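PDB 6JCL: probable O-methyltransferase from Mycobacterium tuberculosis, which transfers a methyl group from S-adenosyl-L-methionine to a hydroxyl of catechol-like compounds, with the help of a divalent metal cation. Local coordinates for residues 19-24 with 44-49; 50-55 with 161-166. All coordinates share one frame; numbering follows the deposited sequence.

Contact 1. Residues 19-24 with 44-49; sequences TLVGDD and VSAQQG. With SAH (S-adenosyl-L-homocysteine), chain I.
V21 and L20, near the C-terminal end of helix 9-21, meet A46 and Q47 in the first turn of helix 46-58. The apolar part is small: V21 CG2 lies 4.3 Å from A46 CB. Two methyls also make van der Waals contact with the Q47 amide. V21 CG2 is 3.6 Å from Q47 NE2. L20 crosses Q47 at about a right angle, with L20 CD1 3.6 Å from Q47 OE1. The Q47 chain bends at chi2 (-51°), and this bend helps bring its amide up to L20 and V21. Both ends of this buried amide have polar partners: NE2 bonds to D17 OD1, and OE1 accepts from A202 N of the second subunit.

Helix 46-58 opens with a capping box. Q48 N donates to S45 OG at 3.2 Å, and S45 N donates to Q48 OE1 at 2.9 Å. S45 N sits above the plane of the Q48 side-chain carbonyl, 40° out of it.

The cofactor product binds just ahead of this cap. V44 N gives a hydrogen bond to SAH OXT at 2.9 Å, with an N-H...O angle of 144°. V44 CG1 packs on the same carboxylate oxygen. S74 OG and G68 O are among the other groups that bond to SAH.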
loop_
_atom_site.group_PDB
_atom_site.type_symbol
_atom_site.label_atom_id
_atom_site.label_comp_id
_atom_site.label_asym_id
_atom_site.label_seq_id
_atom_site.Cartn_x
_atom_site.Cartn_y
_atom_site.Cartn_z
ATOM N N THR A 19 -14.544 10.908 4.876
ATOM C CA THR A 19 -13.714 11.245 6.016
ATOM C C THR A 19 -12.294 11.640 5.619
ATOM O O THR A 19 -11.711 12.542 6.239
ATOM C CB THR A 19 -13.711 10.048 6.965
ATOM O OG1 THR A 19 -15.061 9.813 7.410
ATOM C CG2 THR A 19 -12.813 10.312 8.156
ATOM N N LEU A 20 -11.726 10.976 4.609
ATOM C CA LEU A 20 -10.318 11.126 4.264
ATOM C C LEU A 20 -10.076 11.867 2.961
ATOM O O LEU A 20 -8.968 12.368 2.757
ATOM C CB LEU A 20 -9.645 9.748 4.175
ATOM C CG LEU A 20 -9.683 8.902 5.447
ATOM C CD1 LEU A 20 -8.991 7.579 5.172
ATOM C CD2 LEU A 20 -9.031 9.622 6.609
ATOM N N VAL A 21 -11.052 11.924 2.069
ATOM C CA VAL A 21 -10.923 12.637 0.804
ATOM C C VAL A 21 -11.800 13.888 0.786
ATOM O O VAL A 21 -11.324 14.990 0.490
ATOM C CB VAL A 21 -11.245 11.709 -0.387
ATOM C CG1 VAL A 21 -11.156 12.487 -1.718
ATOM C CG2 VAL A 21 -10.280 10.521 -0.412
ATOM N N GLY A 22 -13.081 13.743 1.136
ATOM C CA GLY A 22 -13.992 14.881 1.143
ATOM C C GLY A 22 -14.447 15.256 -0.257
ATOM O O GLY A 22 -14.334 14.485 -1.209
ATOM N N ASP A 23 -14.992 16.462 -0.377
ATOM C CA ASP A 23 -15.409 16.940 -1.690
ATOM C C ASP A 23 -14.183 17.241 -2.543
ATOM O O ASP A 23 -13.253 17.915 -2.102
ATOM C CB ASP A 23 -16.291 18.181 -1.566
ATOM C CG ASP A 23 -17.256 18.090 -0.411
ATOM O OD1 ASP A 23 -18.199 17.274 -0.498
ATOM O OD2 ASP A 23 -17.090 18.838 0.575
ATOM N N ASP A 24 -14.175 16.717 -3.760
ATOM C CA ASP A 24 -13.074 16.896 -4.704
ATOM C C ASP A 24 -13.698 17.254 -6.044
ATOM O O ASP A 24 -14.000 16.369 -6.855
ATOM C CB ASP A 24 -12.213 15.641 -4.800
ATOM C CG ASP A 24 -10.891 15.895 -5.514
ATOM O OD1 ASP A 24 -10.877 16.671 -6.501
ATOM O OD2 ASP A 24 -9.866 15.334 -5.065
ATOM N N VAL A 44 -10.153 3.749 -10.715
ATOM C CA VAL A 44 -9.808 3.444 -9.330
ATOM C C VAL A 44 -10.795 4.153 -8.406
ATOM O O VAL A 44 -11.316 5.228 -8.719
ATOM C CB VAL A 44 -8.364 3.859 -8.984
ATOM C CG1 VAL A 44 -7.371 2.998 -9.733
ATOM C CG2 VAL A 44 -8.128 5.340 -9.257
ATOM N N SER A 45 -11.068 3.535 -7.257
ATOM C CA SER A 45 -11.856 4.216 -6.252
ATOM C C SER A 45 -11.042 5.362 -5.661
ATOM O O SER A 45 -9.828 5.459 -5.857
ATOM C CB SER A 45 -12.250 3.251 -5.147
ATOM O OG SER A 45 -11.085 2.911 -4.409
ATOM N N ALA A 46 -11.715 6.220 -4.903
ATOM C CA ALA A 46 -10.999 7.357 -4.323
ATOM C C ALA A 46 -9.918 6.902 -3.342
ATOM O O ALA A 46 -8.825 7.474 -3.316
ATOM C CB ALA A 46 -11.980 8.317 -3.643
ATOM N N GLN A 47 -10.199 5.887 -2.507
ATOM C CA GLN A 47 -9.157 5.429 -1.578
ATOM C C GLN A 47 -7.966 4.832 -2.330
ATOM O O GLN A 47 -6.799 5.012 -1.929
ATOM C CB GLN A 47 -9.725 4.396 -0.591
ATOM C CG GLN A 47 -10.854 4.917 0.349
ATOM C CD GLN A 47 -10.492 6.201 1.086
ATOM O OE1 GLN A 47 -9.558 6.236 1.892
ATOM N NE2 GLN A 47 -11.249 7.269 0.824
ATOM N N GLN A 48 -8.248 4.095 -3.408
ATOM C CA GLN A 48 -7.195 3.505 -4.223
ATOM C C GLN A 48 -6.378 4.576 -4.925
ATOM O O GLN A 48 -5.143 4.496 -4.981
ATOM C CB GLN A 48 -7.807 2.557 -5.254
ATOM C CG GLN A 48 -8.462 1.348 -4.655
ATOM C CD GLN A 48 -9.245 0.556 -5.697
ATOM O OE1 GLN A 48 -9.554 1.064 -6.773
ATOM N NE2 GLN A 48 -9.574 -0.690 -5.370
ATOM N N GLY A 49 -7.056 5.558 -5.512
ATOM C CA GLY A 49 -6.337 6.642 -6.157
ATOM C C GLY A 49 -5.493 7.421 -5.169
ATOM O O GLY A 49 -4.321 7.702 -5.423
HETATM N N SAH I . -6.203 3.512 -14.833
HETATM C CA SAH I . -7.564 4.009 -15.090
HETATM C CB SAH I . -8.415 2.894 -15.688
HETATM C CG SAH I . -7.801 2.219 -16.912
HETATM S SD SAH I . -9.046 1.180 -17.720
HETATM C C SAH I . -8.205 4.540 -13.815
HETATM O O SAH I . -8.763 5.644 -13.771
HETATM O OXT SAH I . -8.132 3.863 -12.798
HETATM C "C5'" SAH I . -7.940 0.406 -18.926
HETATM C "C4'" SAH I . -7.534 1.334 -20.074
HETATM O "O4'" SAH I . -6.524 0.679 -20.815
HETATM C "C3'" SAH I . -8.649 1.643 -21.082
HETATM O "O3'" SAH I . -8.748 3.059 -21.231
HETATM C "C2'" SAH I . -8.195 1.000 -22.382
HETATM O "O2'" SAH I . -8.637 1.672 -23.556
HETATM C "C1'" SAH I . -6.676 0.975 -22.187
HETATM N N9 SAH I . -5.954 -0.006 -23.011
HETATM C C8 SAH I . -6.369 -1.281 -23.338
HETATM N N7 SAH I . -5.403 -1.838 -24.101
HETATM C C5 SAH I . -4.391 -0.944 -24.246
HETATM C C6 SAH I . -3.185 -1.010 -24.941
HETATM N N6 SAH I . -2.831 -2.101 -25.631
HETATM N N1 SAH I . -2.347 0.079 -24.897
HETATM C C2 SAH I . -2.707 1.228 -24.208
HETATM N N3 SAH I . -3.908 1.298 -23.533
HETATM C C4 SAH I . -4.731 0.211 -23.564
#

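Contact 2. Residues 50-55 with 161-166; sequences KFLCLL and VIVVDN. With SR (strontium ion), chain J.
L55 points its CD2 methyl at two valines of strand 160-165. L55 CD2 lies 3.7 Å from V163 CG2 and 3.8 Å from V161 CG1, tip to tip in both cases. L55 CG stands anti to the backbone N (chi1 179°), which carries the isobutyl end across to the strand. The two valines offer different branches: V161 uses the methyl anti to its own N, V163 the one anti to its carbonyl carbon. L52 adds a looser touch one turn earlier, where L52 CD2 is 4.4 Å from V163 CG1.

Helix segment 50-55 runs nearly antiparallel to strand segment 161-165, at 173°, and their axes come within 11.5 Å. This is helix-on-sheet packing in the Rossmann-like fold of class I methyltransferases. V161 and V163 face the helix, while I162 faces away and packs on helix 145-155. F137 and L216, from the two adjoining strands, extend the apolar layer around L52 and L55.

Beyond the packed valines the strand leads into the metal site. D165 OD2 binds strontium at 2.5 Å and N166 OD1 binds it at 2.6 Å. D139 and a water are further ligands. D165 OD2 and N166 OD1 lie 3.2 Å apart and share the ion. N166 ND2 bonds to D212 OD2, which helps fix the amide's rotation.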
loop_
_atom_site.group_PDB
_atom_site.type_symbol
_atom_site.label_atom_id
_atom_site.label_comp_id
_atom_site.label_asym_id
_atom_site.label_seq_id
_atom_site.Cartn_x
_atom_site.Cartn_y
_atom_site.Cartn_z
ATOM N N LYS A 50 -6.055 7.723 -4.000
ATOM C CA LYS A 50 -5.271 8.431 -3.004
ATOM C C LYS A 50 -4.054 7.617 -2.582
ATOM O O LYS A 50 -2.982 8.182 -2.345
ATOM C CB LYS A 50 -6.135 8.766 -1.796
ATOM C CG LYS A 50 -5.387 9.650 -0.778
ATOM C CD LYS A 50 -6.282 10.786 -0.359
ATOM C CE LYS A 50 -5.512 11.830 0.401
ATOM N NZ LYS A 50 -6.348 12.407 1.455
ATOM N N PHE A 51 -4.196 6.287 -2.493
ATOM C CA PHE A 51 -3.043 5.434 -2.198
ATOM C C PHE A 51 -1.932 5.634 -3.234
ATOM O O PHE A 51 -0.754 5.758 -2.877
ATOM C CB PHE A 51 -3.493 3.958 -2.134
ATOM C CG PHE A 51 -2.350 2.989 -2.003
ATOM C CD1 PHE A 51 -1.886 2.611 -0.748
ATOM C CD2 PHE A 51 -1.735 2.464 -3.129
ATOM C CE1 PHE A 51 -0.835 1.716 -0.621
ATOM C CE2 PHE A 51 -0.680 1.569 -3.003
ATOM C CZ PHE A 51 -0.229 1.194 -1.745
ATOM N N LEU A 52 -2.288 5.643 -4.527
ATOM C CA LEU A 52 -1.300 5.902 -5.582
ATOM C C LEU A 52 -0.659 7.270 -5.413
ATOM O O LEU A 52 0.554 7.424 -5.598
ATOM C CB LEU A 52 -1.936 5.839 -6.962
ATOM C CG LEU A 52 -2.419 4.482 -7.422
ATOM C CD1 LEU A 52 -3.167 4.692 -8.728
ATOM C CD2 LEU A 52 -1.229 3.542 -7.591
ATOM N N CYS A 53 -1.473 8.284 -5.094
ATOM C CA CYS A 53 -0.956 9.627 -4.844
ATOM C C CYS A 53 0.057 9.636 -3.693
ATOM O O CYS A 53 1.161 10.195 -3.808
ATOM C CB CYS A 53 -2.141 10.546 -4.537
ATOM S SG CYS A 53 -1.716 12.201 -4.040
ATOM N N LEU A 54 -0.299 9.012 -2.569
ATOM C CA LEU A 54 0.581 9.025 -1.405
ATOM C C LEU A 54 1.833 8.182 -1.628
ATOM O O LEU A 54 2.898 8.497 -1.078
ATOM C CB LEU A 54 -0.192 8.539 -0.181
ATOM C CG LEU A 54 -1.355 9.466 0.224
ATOM C CD1 LEU A 54 -2.094 8.878 1.443
ATOM C CD2 LEU A 54 -0.924 10.890 0.535
ATOM N N LEU A 55 1.715 7.115 -2.415
ATOM C CA LEU A 55 2.877 6.301 -2.758
ATOM C C LEU A 55 3.869 7.107 -3.584
ATOM O O LEU A 55 5.071 7.129 -3.292
ATOM C CB LEU A 55 2.414 5.061 -3.519
ATOM C CG LEU A 55 3.478 4.081 -3.984
ATOM C CD1 LEU A 55 4.325 3.636 -2.791
ATOM C CD2 LEU A 55 2.812 2.866 -4.679
ATOM N N VAL A 161 9.090 1.524 -7.892
ATOM C CA VAL A 161 7.897 0.794 -7.469
ATOM C C VAL A 161 7.058 0.477 -8.696
ATOM O O VAL A 161 6.821 1.359 -9.531
ATOM C CB VAL A 161 7.075 1.621 -6.463
ATOM C CG1 VAL A 161 5.806 0.875 -6.052
ATOM C CG2 VAL A 161 7.921 1.961 -5.229
ATOM N N ILE A 162 6.618 -0.780 -8.815
ATOM C CA ILE A 162 5.660 -1.203 -9.841
ATOM C C ILE A 162 4.394 -1.641 -9.128
ATOM O O ILE A 162 4.449 -2.477 -8.216
ATOM C CB ILE A 162 6.206 -2.352 -10.716
ATOM C CG1 ILE A 162 7.468 -1.905 -11.468
ATOM C CG2 ILE A 162 5.125 -2.803 -11.726
ATOM C CD1 ILE A 162 8.248 -3.077 -12.172
ATOM N N VAL A 163 3.259 -1.093 -9.546
ATOM C CA VAL A 163 1.957 -1.481 -9.010
ATOM C C VAL A 163 1.123 -2.023 -10.161
ATOM O O VAL A 163 1.040 -1.385 -11.220
ATOM C CB VAL A 163 1.250 -0.291 -8.334
ATOM C CG1 VAL A 163 -0.162 -0.690 -7.905
ATOM C CG2 VAL A 163 2.053 0.212 -7.111
ATOM N N VAL A 164 0.525 -3.200 -9.966
ATOM C CA VAL A 164 -0.343 -3.818 -10.968
ATOM C C VAL A 164 -1.739 -3.927 -10.357
ATOM O O VAL A 164 -1.901 -4.511 -9.277
ATOM C CB VAL A 164 0.161 -5.202 -11.410
ATOM C CG1 VAL A 164 -0.723 -5.729 -12.545
ATOM C CG2 VAL A 164 1.662 -5.160 -11.825
ATOM N N ASP A 165 -2.734 -3.365 -11.041
ATOM C CA ASP A 165 -4.113 -3.389 -10.559
ATOM C C ASP A 165 -4.832 -4.687 -10.950
ATOM O O ASP A 165 -4.501 -5.349 -11.944
ATOM C CB ASP A 165 -4.890 -2.193 -11.128
ATOM C CG ASP A 165 -6.105 -1.821 -10.283
ATOM O OD1 ASP A 165 -6.150 -2.198 -9.089
ATOM O OD2 ASP A 165 -7.021 -1.139 -10.819
ATOM N N ASN A 166 -5.839 -5.037 -10.150
ATOM C CA ASN A 166 -6.833 -6.074 -10.500
ATOM C C ASN A 166 -6.233 -7.482 -10.587
ATOM O O ASN A 166 -6.572 -8.241 -11.488
ATOM C CB ASN A 166 -7.552 -5.761 -11.829
ATOM C CG ASN A 166 -8.151 -4.363 -11.884
ATOM O OD1 ASN A 166 -7.758 -3.541 -12.720
ATOM N ND2 ASN A 166 -9.120 -4.087 -11.001
HETATM SR SR SR J . -8.156 -1.014 -13.012
HETATM O O HOH W 1 -9.186 1.227 -12.388
#

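In the fold
Contact 1 comes first along the chain and closes before contact 2 opens. Their centres are about 14 Å apart. Both use helix 46-58: its start meets helix 9-21 in contact 1, and its next turns face strand 160-165 of the central sheet in contact 2. K50 joins the two, since K50 NZ bonds to L20 O at 2.9 Å. The same amine forms a salt bridge with D199 of the second subunit, and both contacts touch that subunit. At the active site, V44 of contact 1 approaches D165 of contact 2. The shared helix therefore lies between the dimer interface and the region where cofactor and metal bind.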